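Local coordinates for uncharacterized protein TP-0789 domain-containing protein (Nitrosomonas europaea ATCC 19718, PDB 3BUU) that is of unknown function but, as a member of the LolA superfamily, may bind lipid or lipoprotein acyl chains, at residues A[176-181]-A[188-193]; A[28-33]-A[205-210]; A[10-15]-A[131-136]; A[148-153]-A[160-165]. All blocks are in the same frame, centred on the assembly; numbering follows the deposited sequence.

Contact 1: residues A[176-181]-A[188-193]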
# COMPACT_ATOMS: atom_id res chain seq x y z
N TYR A 176 -8.39 2.39 -7.87
CA TYR A 176 -9.10 1.89 -6.69
C TYR A 176 -10.49 1.44 -7.14
O TYR A 176 -11.22 2.24 -7.71
CB TYR A 176 -9.23 3.03 -5.69
CG TYR A 176 -7.94 3.51 -5.10
CD1 TYR A 176 -7.50 3.03 -3.87
CD2 TYR A 176 -7.16 4.45 -5.78
CE1 TYR A 176 -6.36 3.48 -3.30
CE2 TYR A 176 -5.99 4.88 -5.21
CZ TYR A 176 -5.57 4.41 -3.97
OH TYR A 176 -4.39 4.86 -3.41
N GLU A 177 -10.88 0.23 -6.78
CA GLU A 177 -12.12 -0.34 -7.28
C GLU A 177 -12.83 -1.18 -6.20
O GLU A 177 -12.28 -1.46 -5.13
CB GLU A 177 -11.86 -1.17 -8.55
CG GLU A 177 -11.36 -0.30 -9.70
CD GLU A 177 -11.36 -0.90 -11.06
OE1 GLU A 177 -11.75 -2.07 -11.18
OE2 GLU A 177 -10.93 -0.20 -12.01
N ASN A 178 -14.04 -1.62 -6.55
CA ASN A 178 -14.78 -2.61 -5.75
C ASN A 178 -15.05 -2.11 -4.32
O ASN A 178 -14.64 -2.71 -3.35
CB ASN A 178 -14.12 -3.99 -5.77
CG ASN A 178 -14.14 -4.63 -7.13
OD1 ASN A 178 -14.68 -4.09 -8.08
ND2 ASN A 178 -13.57 -5.81 -7.22
N PHE A 179 -15.69 -0.96 -4.25
CA PHE A 179 -15.99 -0.34 -2.96
C PHE A 179 -17.09 -1.10 -2.22
O PHE A 179 -18.10 -1.47 -2.82
CB PHE A 179 -16.36 1.13 -3.12
CG PHE A 179 -15.16 2.01 -3.45
CD1 PHE A 179 -14.63 2.83 -2.47
CD2 PHE A 179 -14.59 2.03 -4.72
CE1 PHE A 179 -13.57 3.64 -2.72
CE2 PHE A 179 -13.47 2.87 -4.99
CZ PHE A 179 -12.98 3.68 -3.97
N ASP A 180 -16.89 -1.30 -0.92
CA ASP A 180 -17.83 -2.06 -0.09
C ASP A 180 -17.90 -1.42 1.29
O ASP A 180 -16.93 -0.86 1.77
CB ASP A 180 -17.28 -3.49 0.00
CG ASP A 180 -18.25 -4.45 0.63
OD1 ASP A 180 -19.47 -4.28 0.45
OD2 ASP A 180 -17.79 -5.39 1.31
N ASN A 181 -19.06 -1.54 1.95
CA ASN A 181 -19.27 -0.93 3.27
C ASN A 181 -18.54 -1.77 4.34
O ASN A 181 -18.94 -2.91 4.65
CB ASN A 181 -20.78 -0.81 3.59
CG ASN A 181 -21.02 -0.28 4.99
OD1 ASN A 181 -20.26 0.58 5.46
ND2 ASN A 181 -22.03 -0.78 5.66
N PRO A 188 -12.36 0.79 -0.83
CA PRO A 188 -11.99 0.00 -2.01
C PRO A 188 -11.44 -1.35 -1.56
O PRO A 188 -10.65 -1.41 -0.64
CB PRO A 188 -10.90 0.85 -2.64
CG PRO A 188 -10.26 1.63 -1.48
CD PRO A 188 -11.44 1.91 -0.54
N THR A 189 -11.89 -2.41 -2.19
CA THR A 189 -11.37 -3.72 -1.87
C THR A 189 -10.50 -4.30 -2.96
O THR A 189 -9.93 -5.37 -2.78
CB THR A 189 -12.48 -4.71 -1.52
OG1 THR A 189 -13.25 -5.00 -2.68
CG2 THR A 189 -13.38 -4.17 -0.41
N ARG A 190 -10.35 -3.57 -4.08
CA ARG A 190 -9.44 -3.96 -5.12
C ARG A 190 -8.59 -2.77 -5.51
O ARG A 190 -9.10 -1.65 -5.68
CB ARG A 190 -10.22 -4.46 -6.32
CG ARG A 190 -9.33 -4.75 -7.51
CD ARG A 190 -10.10 -5.45 -8.60
NE ARG A 190 -10.22 -6.85 -8.25
CZ ARG A 190 -10.46 -7.82 -9.11
NH1 ARG A 190 -10.74 -7.54 -10.38
NH2 ARG A 190 -10.44 -9.08 -8.70
N ILE A 191 -7.29 -3.00 -5.64
CA ILE A 191 -6.45 -2.00 -6.27
C ILE A 191 -5.74 -2.68 -7.41
O ILE A 191 -5.27 -3.80 -7.28
CB ILE A 191 -5.43 -1.35 -5.30
CG1 ILE A 191 -6.10 -0.56 -4.18
CG2 ILE A 191 -4.49 -0.42 -6.09
CD1 ILE A 191 -5.14 -0.19 -3.04
N ILE A 192 -5.69 -1.99 -8.54
CA ILE A 192 -4.99 -2.50 -9.73
C ILE A 192 -3.79 -1.63 -9.99
O ILE A 192 -3.95 -0.44 -10.15
CB ILE A 192 -5.93 -2.52 -10.95
CG1 ILE A 192 -7.22 -3.30 -10.62
CG2 ILE A 192 -5.22 -3.11 -12.16
CD1 ILE A 192 -8.36 -2.37 -10.32
N MSE A 193 -2.62 -2.25 -10.01
CA MSE A 193 -1.35 -1.53 -10.24
C MSE A 193 -0.77 -1.97 -11.55
O MSE A 193 -0.51 -3.16 -11.76
CB MSE A 193 -0.34 -1.77 -9.11
CG MSE A 193 -0.79 -1.12 -7.79
SE MSE A 193 0.59 -1.06 -6.45
CE MSE A 193 -0.44 -0.07 -5.25
O HOH W 1 -12.27 -6.97 -4.63
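P188 packs its five-membered ring into the hollow between two aromatic rings, F179 and Y176. CB of P188 lies over one face of F179, 3.9 Å from the ring centroid and offset toward the rim, a CH-pi contact. CD of P188 meets F179 CE1 at 3.5 Å. CG of P188 touches Y176 CD1. Y176 CD1 also rests on I191 CG1 at 3.9 Å. An alanine at F179 would remove the ring and would probably leave CB and CD of P188 without their cover and R157 without its cation-pi partner.

On the face carrying E177 and R190, the bump is CD1 of I192, which presses on E177 CD at 3.4 Å. OE2 of E177 forms a salt bridge with NE of R175. ND2 of N178 lies over one face of the R190 guanidinium, 3.7 Å from NE, with the two planes 29° apart. That NE also forms a salt bridge with D206.

Two residues, T189 and R190, stand across from the single E177, which makes a classic beta bulge. R190 N gives a 3.0 Å bond to E177 O. T189 grips N178 O twice: OG1, set between its own backbone N and carbonyl carbon (chi1 69°), comes in the carbonyl plane on a lone pair at 2.8 Å, and T189 N comes from above that plane. One water bridges N178 ND2 and T189 OG1.

The pair belongs to the hairpin of strands 170-182 and 185-195. R20 of helix 9-20 touches Y176, P188 and I191. Strand 202-212 continues the sheet beyond 188-193, and strand 158-164 does so beyond 176-181.

Contact 2: residues A[28-33]-A[205-210]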
# COMPACT_ATOMS: atom_id res chain seq x y z
N VAL A 28 -5.89 -7.43 7.92
CA VAL A 28 -6.53 -7.66 6.64
C VAL A 28 -5.77 -8.72 5.87
O VAL A 28 -4.55 -8.86 6.06
CB VAL A 28 -6.66 -6.34 5.85
CG1 VAL A 28 -5.32 -5.79 5.41
CG2 VAL A 28 -7.61 -6.48 4.67
N ASN A 29 -6.48 -9.44 5.01
CA ASN A 29 -5.82 -10.36 4.07
C ASN A 29 -5.72 -9.71 2.71
O ASN A 29 -6.66 -9.06 2.26
CB ASN A 29 -6.61 -11.68 3.96
CG ASN A 29 -6.79 -12.34 5.31
OD1 ASN A 29 -5.93 -12.29 6.20
ND2 ASN A 29 -7.94 -12.96 5.48
N VAL A 30 -4.59 -9.94 2.04
CA VAL A 30 -4.36 -9.39 0.71
C VAL A 30 -3.93 -10.48 -0.24
O VAL A 30 -2.96 -11.19 0.04
CB VAL A 30 -3.26 -8.29 0.74
CG1 VAL A 30 -3.25 -7.54 -0.60
CG2 VAL A 30 -3.50 -7.31 1.91
N ALA A 31 -4.65 -10.61 -1.35
CA ALA A 31 -4.28 -11.55 -2.41
C ALA A 31 -3.78 -10.71 -3.57
O ALA A 31 -4.41 -9.71 -3.90
CB ALA A 31 -5.48 -12.35 -2.85
N ILE A 32 -2.65 -11.08 -4.14
CA ILE A 32 -2.05 -10.29 -5.22
C ILE A 32 -1.85 -11.25 -6.39
O ILE A 32 -1.11 -12.23 -6.30
CB ILE A 32 -0.72 -9.66 -4.84
CG1 ILE A 32 -0.90 -8.86 -3.55
CG2 ILE A 32 -0.20 -8.82 -5.99
CD1 ILE A 32 0.39 -8.10 -3.10
N ARG A 33 -2.51 -10.94 -7.51
CA ARG A 33 -2.40 -11.72 -8.74
C ARG A 33 -1.75 -10.83 -9.78
O ARG A 33 -2.33 -9.82 -10.19
CB ARG A 33 -3.81 -12.13 -9.21
CG ARG A 33 -4.55 -13.07 -8.25
CD ARG A 33 -5.95 -13.53 -8.72
NE ARG A 33 -6.49 -14.63 -7.92
CZ ARG A 33 -7.03 -14.48 -6.71
NH1 ARG A 33 -7.13 -13.28 -6.14
NH2 ARG A 33 -7.49 -15.56 -6.07
N LEU A 205 -4.72 -6.46 -6.55
CA LEU A 205 -4.71 -6.66 -5.09
C LEU A 205 -6.11 -6.69 -4.57
O LEU A 205 -6.83 -5.70 -4.74
CB LEU A 205 -3.96 -5.52 -4.37
CG LEU A 205 -2.48 -5.35 -4.67
CD1 LEU A 205 -2.24 -4.69 -6.02
CD2 LEU A 205 -1.84 -4.56 -3.59
N ASP A 206 -6.52 -7.80 -3.96
CA ASP A 206 -7.83 -7.90 -3.37
C ASP A 206 -7.72 -8.05 -1.86
O ASP A 206 -7.00 -8.93 -1.34
CB ASP A 206 -8.57 -9.12 -3.94
CG ASP A 206 -9.04 -8.88 -5.36
OD1 ASP A 206 -9.69 -7.82 -5.61
OD2 ASP A 206 -8.79 -9.71 -6.24
N TYR A 207 -8.46 -7.20 -1.17
CA TYR A 207 -8.44 -7.09 0.29
C TYR A 207 -9.65 -7.77 0.85
O TYR A 207 -10.75 -7.49 0.38
CB TYR A 207 -8.44 -5.62 0.75
CG TYR A 207 -7.18 -4.96 0.39
CD1 TYR A 207 -6.20 -4.79 1.33
CD2 TYR A 207 -6.94 -4.51 -0.93
CE1 TYR A 207 -4.96 -4.16 0.98
CE2 TYR A 207 -5.75 -3.90 -1.29
CZ TYR A 207 -4.76 -3.76 -0.36
OH TYR A 207 -3.59 -3.14 -0.75
N SER A 208 -9.48 -8.61 1.87
CA SER A 208 -10.61 -9.36 2.45
C SER A 208 -10.42 -9.49 3.94
O SER A 208 -9.31 -9.40 4.48
CB SER A 208 -10.74 -10.71 1.76
OG SER A 208 -9.64 -11.50 1.98
N ASP A 209 -11.55 -9.76 4.59
CA ASP A 209 -11.63 -10.00 6.03
C ASP A 209 -10.93 -8.91 6.84
O ASP A 209 -10.19 -9.21 7.78
CB ASP A 209 -11.08 -11.37 6.37
CG ASP A 209 -11.57 -11.83 7.75
OD1 ASP A 209 -12.62 -11.33 8.23
OD2 ASP A 209 -10.89 -12.63 8.38
N MSE A 210 -11.19 -7.68 6.50
CA MSE A 210 -10.68 -6.58 7.27
C MSE A 210 -11.36 -6.53 8.64
O MSE A 210 -12.58 -6.56 8.71
CB MSE A 210 -10.92 -5.29 6.50
CG MSE A 210 -10.18 -4.11 7.07
SE MSE A 210 -10.42 -2.48 6.04
CE MSE A 210 -9.49 -2.98 4.46
O HOH W 2 -7.87 -10.65 8.24
O HOH W 3 -9.13 -14.19 7.83
O HOH W 4 -9.60 -13.65 3.52
O HOH W 5 -6.31 -10.62 -6.90
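V30 and Y207 run alongside each other off the same face of the sheet. CG1 of V30 sits over one face of the Y207 ring, offset toward the rim, 4.2 Å from the centroid. CG2 of V30 meets Y207 CE1 at 3.6 Å. V28 CG2 stands at the ring edge, in the ring plane, 4.0 Å from Y207 CD1. V28 chi1 of 68° puts CG1 between the backbone N and the carbonyl carbon, leaving CG2 anti to the N, and this methyl also touches M210 CB. I32 CG1 lies 4.0 Å from L205 CG at the other end of this face.

The other face is polar. OD1 of D206 forms a salt bridge with NE of R190, and a water links D206 OD2 to R33 NH1. R33 and D206 cross at about a right angle, and their direct salt bridge is long. Backbone bonds pair N29 with S208 and A31 with D206.

The Y207 hydroxyl bonds to R20 of helix 9-20, and I106 of helix 103-107 touches the Y207 side chain. Strand 26-36 thus pairs with the last strand, 202-212. Such an antiparallel sheet with helices on one apolar face is consistent with the half-open barrel of LolA-like proteins.

Contact 3: residues A[10-15]-A[131-136]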
# COMPACT_ATOMS: atom_id res chain seq x y z
N GLN A 10 -4.33 19.01 2.81
CA GLN A 10 -4.15 18.10 3.94
C GLN A 10 -5.45 17.40 4.30
O GLN A 10 -5.47 16.17 4.55
CB GLN A 10 -3.64 18.90 5.14
CG GLN A 10 -2.21 19.30 5.00
CD GLN A 10 -1.91 20.49 4.06
OE1 GLN A 10 -2.81 21.30 3.65
NE2 GLN A 10 -0.59 20.60 3.72
N SER A 11 -6.56 18.14 4.34
CA SER A 11 -7.83 17.51 4.71
C SER A 11 -8.33 16.56 3.64
O SER A 11 -8.90 15.53 3.97
CB SER A 11 -8.88 18.52 5.15
OG SER A 11 -9.39 19.26 4.07
N ILE A 12 -8.10 16.89 2.37
CA ILE A 12 -8.47 16.01 1.28
C ILE A 12 -7.72 14.68 1.43
O ILE A 12 -8.29 13.60 1.32
CB ILE A 12 -8.18 16.65 -0.09
CG1 ILE A 12 -9.07 17.89 -0.31
CG2 ILE A 12 -8.44 15.66 -1.21
CD1 ILE A 12 -8.56 18.74 -1.47
N LEU A 13 -6.41 14.77 1.65
CA LEU A 13 -5.61 13.56 1.79
C LEU A 13 -6.06 12.74 3.00
O LEU A 13 -6.11 11.52 2.92
CB LEU A 13 -4.13 13.92 1.91
CG LEU A 13 -3.21 12.71 1.82
CD1 LEU A 13 -3.34 11.96 0.53
CD2 LEU A 13 -1.75 13.19 2.10
N GLU A 14 -6.34 13.42 4.11
CA GLU A 14 -6.83 12.73 5.31
C GLU A 14 -8.11 11.97 5.04
O GLU A 14 -8.30 10.83 5.47
CB GLU A 14 -7.10 13.75 6.43
CG GLU A 14 -5.86 14.16 7.20
CD GLU A 14 -5.99 15.44 8.02
OE1 GLU A 14 -6.96 16.21 7.87
OE2 GLU A 14 -5.06 15.68 8.82
N LYS A 15 -9.01 12.63 4.32
CA LYS A 15 -10.30 12.03 4.00
C LYS A 15 -10.15 10.84 3.09
O LYS A 15 -10.82 9.81 3.29
CB LYS A 15 -11.30 13.05 3.47
CG LYS A 15 -11.70 14.06 4.53
CD LYS A 15 -12.47 15.26 4.05
CE LYS A 15 -12.67 16.24 5.21
NZ LYS A 15 -13.44 15.61 6.32
N TYR A 131 -9.99 16.29 -7.36
CA TYR A 131 -8.79 16.97 -6.93
C TYR A 131 -7.60 16.12 -7.36
O TYR A 131 -7.58 14.93 -7.06
CB TYR A 131 -8.74 17.10 -5.41
CG TYR A 131 -9.90 17.81 -4.77
CD1 TYR A 131 -10.14 19.14 -5.01
CD2 TYR A 131 -10.72 17.15 -3.86
CE1 TYR A 131 -11.19 19.82 -4.34
CE2 TYR A 131 -11.75 17.80 -3.21
CZ TYR A 131 -12.00 19.14 -3.44
OH TYR A 131 -13.01 19.80 -2.78
N VAL A 132 -6.57 16.72 -7.96
CA VAL A 132 -5.32 16.01 -8.25
C VAL A 132 -4.29 16.54 -7.28
O VAL A 132 -3.86 17.71 -7.41
CB VAL A 132 -4.86 16.13 -9.73
CG1 VAL A 132 -3.63 15.24 -9.94
CG2 VAL A 132 -5.98 15.73 -10.66
N LEU A 133 -3.94 15.73 -6.29
CA LEU A 133 -2.97 16.14 -5.31
C LEU A 133 -1.58 15.69 -5.73
O LEU A 133 -1.40 14.54 -6.12
CB LEU A 133 -3.24 15.51 -3.93
CG LEU A 133 -4.60 15.86 -3.31
CD1 LEU A 133 -4.75 15.19 -1.91
CD2 LEU A 133 -4.78 17.35 -3.18
N GLU A 134 -0.61 16.57 -5.61
CA GLU A 134 0.79 16.20 -5.74
C GLU A 134 1.32 15.90 -4.34
O GLU A 134 1.29 16.79 -3.46
CB GLU A 134 1.58 17.33 -6.39
CG GLU A 134 3.04 16.95 -6.50
CD GLU A 134 3.79 17.70 -7.57
OE1 GLU A 134 3.19 18.49 -8.31
OE2 GLU A 134 5.02 17.49 -7.68
N LEU A 135 1.78 14.66 -4.14
CA LEU A 135 2.29 14.20 -2.85
C LEU A 135 3.78 14.10 -2.99
O LEU A 135 4.30 13.27 -3.75
CB LEU A 135 1.70 12.82 -2.56
CG LEU A 135 0.19 12.73 -2.51
CD1 LEU A 135 -0.26 11.37 -2.02
CD2 LEU A 135 -0.48 13.81 -1.74
N THR A 136 4.51 14.93 -2.24
CA THR A 136 5.95 14.94 -2.29
C THR A 136 6.48 14.18 -1.09
O THR A 136 6.18 14.51 0.04
CB THR A 136 6.46 16.41 -2.27
OG1 THR A 136 5.96 17.13 -3.38
CG2 THR A 136 7.99 16.41 -2.30
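I12 drops its CD1 methyl onto the centre of the Y131 ring. This is the tight part of the contact. The methyl is 3.6 Å from the ring centroid and 10° off the ring normal, a close CH-pi contact. CG1 of I12 is anti to the carbonyl carbon (chi1 -66°), and the methyl beyond it reaches the ring. CG2 of I12 also touches the ring, at CD2.

L133 fills the next position. Its CD1 lies against I12 CG2 at 3.8 Å and against L13 CB at 4.1 Å, so one leucine methyl meets two successive helix residues. A serine at Y131 would probably leave the I12 methyl without the ring beneath it and open a gap at this end of the interface.

The packing is looser toward L135. There L13 CD1 meets L135 CD1 at 4.0 Å, a touch between branch ends. F111 and T112 also lie against L13. No hydrogen bond crosses between the two segments, so shape and apolar contact alone join them. The side of the helix away from I12, with Q10 and E14, is exposed. Y131 is itself partly exposed, and N122 of strand 115-125 touches it.

The axes of segments 10-15 and 131-136 run at 96° and come within 10.0 Å at their closest. V151 and L149 of strand 146-152 extend the same apolar surface under I12 and L13. A helix laid across the strands of an antiparallel sheet is consistent with the LolA-like fold, where helices cover the inner face of a half-open barrel.

Contact 4: residues A[148-153]-A[160-165]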
# COMPACT_ATOMS: atom_id res chain seq x y z
N LEU A 148 0.98 11.36 -7.70
CA LEU A 148 -0.18 12.19 -8.00
C LEU A 148 -1.39 11.34 -7.68
O LEU A 148 -1.52 10.23 -8.18
CB LEU A 148 -0.20 12.63 -9.47
CG LEU A 148 0.97 13.48 -9.95
CD1 LEU A 148 0.69 13.94 -11.37
CD2 LEU A 148 1.28 14.61 -9.01
N LEU A 149 -2.27 11.86 -6.83
CA LEU A 149 -3.44 11.14 -6.36
C LEU A 149 -4.71 11.89 -6.76
O LEU A 149 -4.86 13.07 -6.42
CB LEU A 149 -3.38 10.99 -4.83
CG LEU A 149 -4.57 10.24 -4.20
CD1 LEU A 149 -4.62 8.79 -4.60
CD2 LEU A 149 -4.55 10.42 -2.70
N TRP A 150 -5.60 11.21 -7.48
CA TRP A 150 -6.90 11.75 -7.83
C TRP A 150 -7.89 11.38 -6.74
O TRP A 150 -8.06 10.19 -6.42
CB TRP A 150 -7.38 11.15 -9.15
CG TRP A 150 -6.83 11.75 -10.41
CD1 TRP A 150 -7.56 12.42 -11.33
CD2 TRP A 150 -5.49 11.70 -10.92
NE1 TRP A 150 -6.76 12.84 -12.36
CE2 TRP A 150 -5.47 12.43 -12.11
CE3 TRP A 150 -4.29 11.14 -10.46
CZ2 TRP A 150 -4.34 12.60 -12.89
CZ3 TRP A 150 -3.11 11.31 -11.23
CH2 TRP A 150 -3.18 12.05 -12.44
N VAL A 151 -8.58 12.38 -6.20
CA VAL A 151 -9.54 12.22 -5.13
C VAL A 151 -10.85 12.82 -5.62
O VAL A 151 -10.91 13.99 -6.03
CB VAL A 151 -9.05 12.90 -3.83
CG1 VAL A 151 -10.12 12.75 -2.75
CG2 VAL A 151 -7.75 12.30 -3.36
N ASN A 152 -11.91 12.02 -5.60
CA ASN A 152 -13.22 12.51 -6.05
C ASN A 152 -13.68 13.68 -5.19
O ASN A 152 -13.69 13.58 -3.96
CB ASN A 152 -14.20 11.35 -5.93
CG ASN A 152 -15.45 11.56 -6.73
OD1 ASN A 152 -16.04 12.60 -6.67
ND2 ASN A 152 -15.88 10.55 -7.42
N GLN A 153 -14.07 14.78 -5.81
CA GLN A 153 -14.49 15.96 -5.04
C GLN A 153 -15.80 15.71 -4.33
O GLN A 153 -16.10 16.37 -3.34
CB GLN A 153 -14.66 17.16 -5.93
CG GLN A 153 -13.34 17.64 -6.55
CD GLN A 153 -13.49 18.94 -7.30
OE1 GLN A 153 -14.57 19.54 -7.32
NE2 GLN A 153 -12.45 19.34 -7.99
N LYS A 160 -7.53 7.19 -8.52
CA LYS A 160 -6.38 6.61 -9.19
C LYS A 160 -5.16 7.36 -8.74
O LYS A 160 -5.24 8.45 -8.14
CB LYS A 160 -6.56 6.68 -10.73
CG LYS A 160 -6.40 8.05 -11.33
CD LYS A 160 -6.62 8.05 -12.84
CE LYS A 160 -6.32 9.45 -13.43
NZ LYS A 160 -6.42 9.42 -14.91
N ALA A 161 -4.01 6.78 -9.01
CA ALA A 161 -2.74 7.38 -8.68
C ALA A 161 -1.73 7.14 -9.77
O ALA A 161 -1.79 6.17 -10.52
CB ALA A 161 -2.26 6.91 -7.32
N GLU A 162 -0.74 8.04 -9.78
CA GLU A 162 0.46 7.90 -10.64
C GLU A 162 1.67 7.97 -9.74
O GLU A 162 1.77 8.89 -8.90
CB GLU A 162 0.49 9.01 -11.70
CG GLU A 162 -0.58 8.92 -12.77
CD GLU A 162 -0.52 10.05 -13.76
OE1 GLU A 162 0.21 11.01 -13.52
OE2 GLU A 162 -1.26 9.98 -14.75
N PHE A 163 2.61 7.03 -9.91
CA PHE A 163 3.77 6.92 -9.02
C PHE A 163 5.01 7.25 -9.84
O PHE A 163 5.18 6.69 -10.93
CB PHE A 163 3.86 5.48 -8.47
CG PHE A 163 2.67 5.10 -7.67
CD1 PHE A 163 2.69 5.30 -6.28
CD2 PHE A 163 1.52 4.60 -8.29
CE1 PHE A 163 1.57 4.98 -5.52
CE2 PHE A 163 0.40 4.28 -7.53
CZ PHE A 163 0.43 4.46 -6.15
N TYR A 164 5.85 8.12 -9.29
CA TYR A 164 7.01 8.64 -10.02
C TYR A 164 8.30 8.25 -9.33
O TYR A 164 8.35 8.04 -8.09
CB TYR A 164 6.90 10.17 -10.09
CG TYR A 164 5.81 10.57 -11.03
CD1 TYR A 164 6.08 10.87 -12.38
CD2 TYR A 164 4.48 10.65 -10.59
CE1 TYR A 164 5.07 11.23 -13.27
CE2 TYR A 164 3.45 10.98 -11.49
CZ TYR A 164 3.76 11.28 -12.83
OH TYR A 164 2.83 11.60 -13.79
N SER A 165 9.34 8.17 -10.16
CA SER A 165 10.67 7.81 -9.68
C SER A 165 11.34 8.94 -8.97
O SER A 165 10.84 10.07 -8.98
CB SER A 165 11.51 7.43 -10.86
OG SER A 165 11.96 8.59 -11.56
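K160 lays its side chain over one face of the W150 indole. CE is the atom that touches, 3.4 Å from the centroid of the five-membered ring. NZ stands farther out, 4.5 Å from that centroid and 24° off the normal, a cation-pi contact. CG of K160 lies between its backbone N and carbonyl carbon (chi1 73°), and the chain is extended from there.

E162 meets the six-membered part of the indole. Its CD is 3.6 Å from W150 CH2, with the carboxylate plane 61° from the ring plane. L148 crosses beside it: L148 CG rests on Y164 CE2 at 3.8 Å, and L148 CD1 also approaches E162 OE1.

The next shell fixes these groups. Y164 OH donates to E162 OE1 at 2.7 Å, from above the carboxylate plane, which should hold the carboxylate in place beside the tryptophan. W150 NE1 bonds to E123, which limits rotation of the indole and would probably make it a richer pi partner for the lysine. On the backbone, L148 and E162 bond in both directions. W150 N also donates to K160 O at 2.9 Å. On the other face, L149 CD1 lies 4.1 Å from A161 CB.

The segments form the hairpin of strands 146-152 and 158-164. Strand 128-137 flanks it on the 148-153 side, where V132 touches W150. Strand 170-182 flanks the 160-165 side, where S174 touches A161. L13 of helix 9-20 packs on L149 from the face opposite the indole.

In the fold
The four contacts follow one run of antiparallel neighbours: 26-36, 202-212, 185-195, 170-182, 158-164, 146-152 and 128-137. Contact 2 is at one end, then contact 1, contact 4 and contact 3. Centres of contacts 1 and 2 are about 10 Å apart, those of 3 and 4 about 9 Å, and those of 2 and 3 about 25 Å. Probable backbone hydrogen bonds tie contact 1 to contact 2 and contact 3 to contact 4. Contacts 1 and 4 each pair two strands of one hairpin and nest within the loop closed by contact 2. Contact 3 crosses contact 2 along the chain and brings the N-terminal helix onto the sheet. That helix and the last strand are thus both tied to mid-chain.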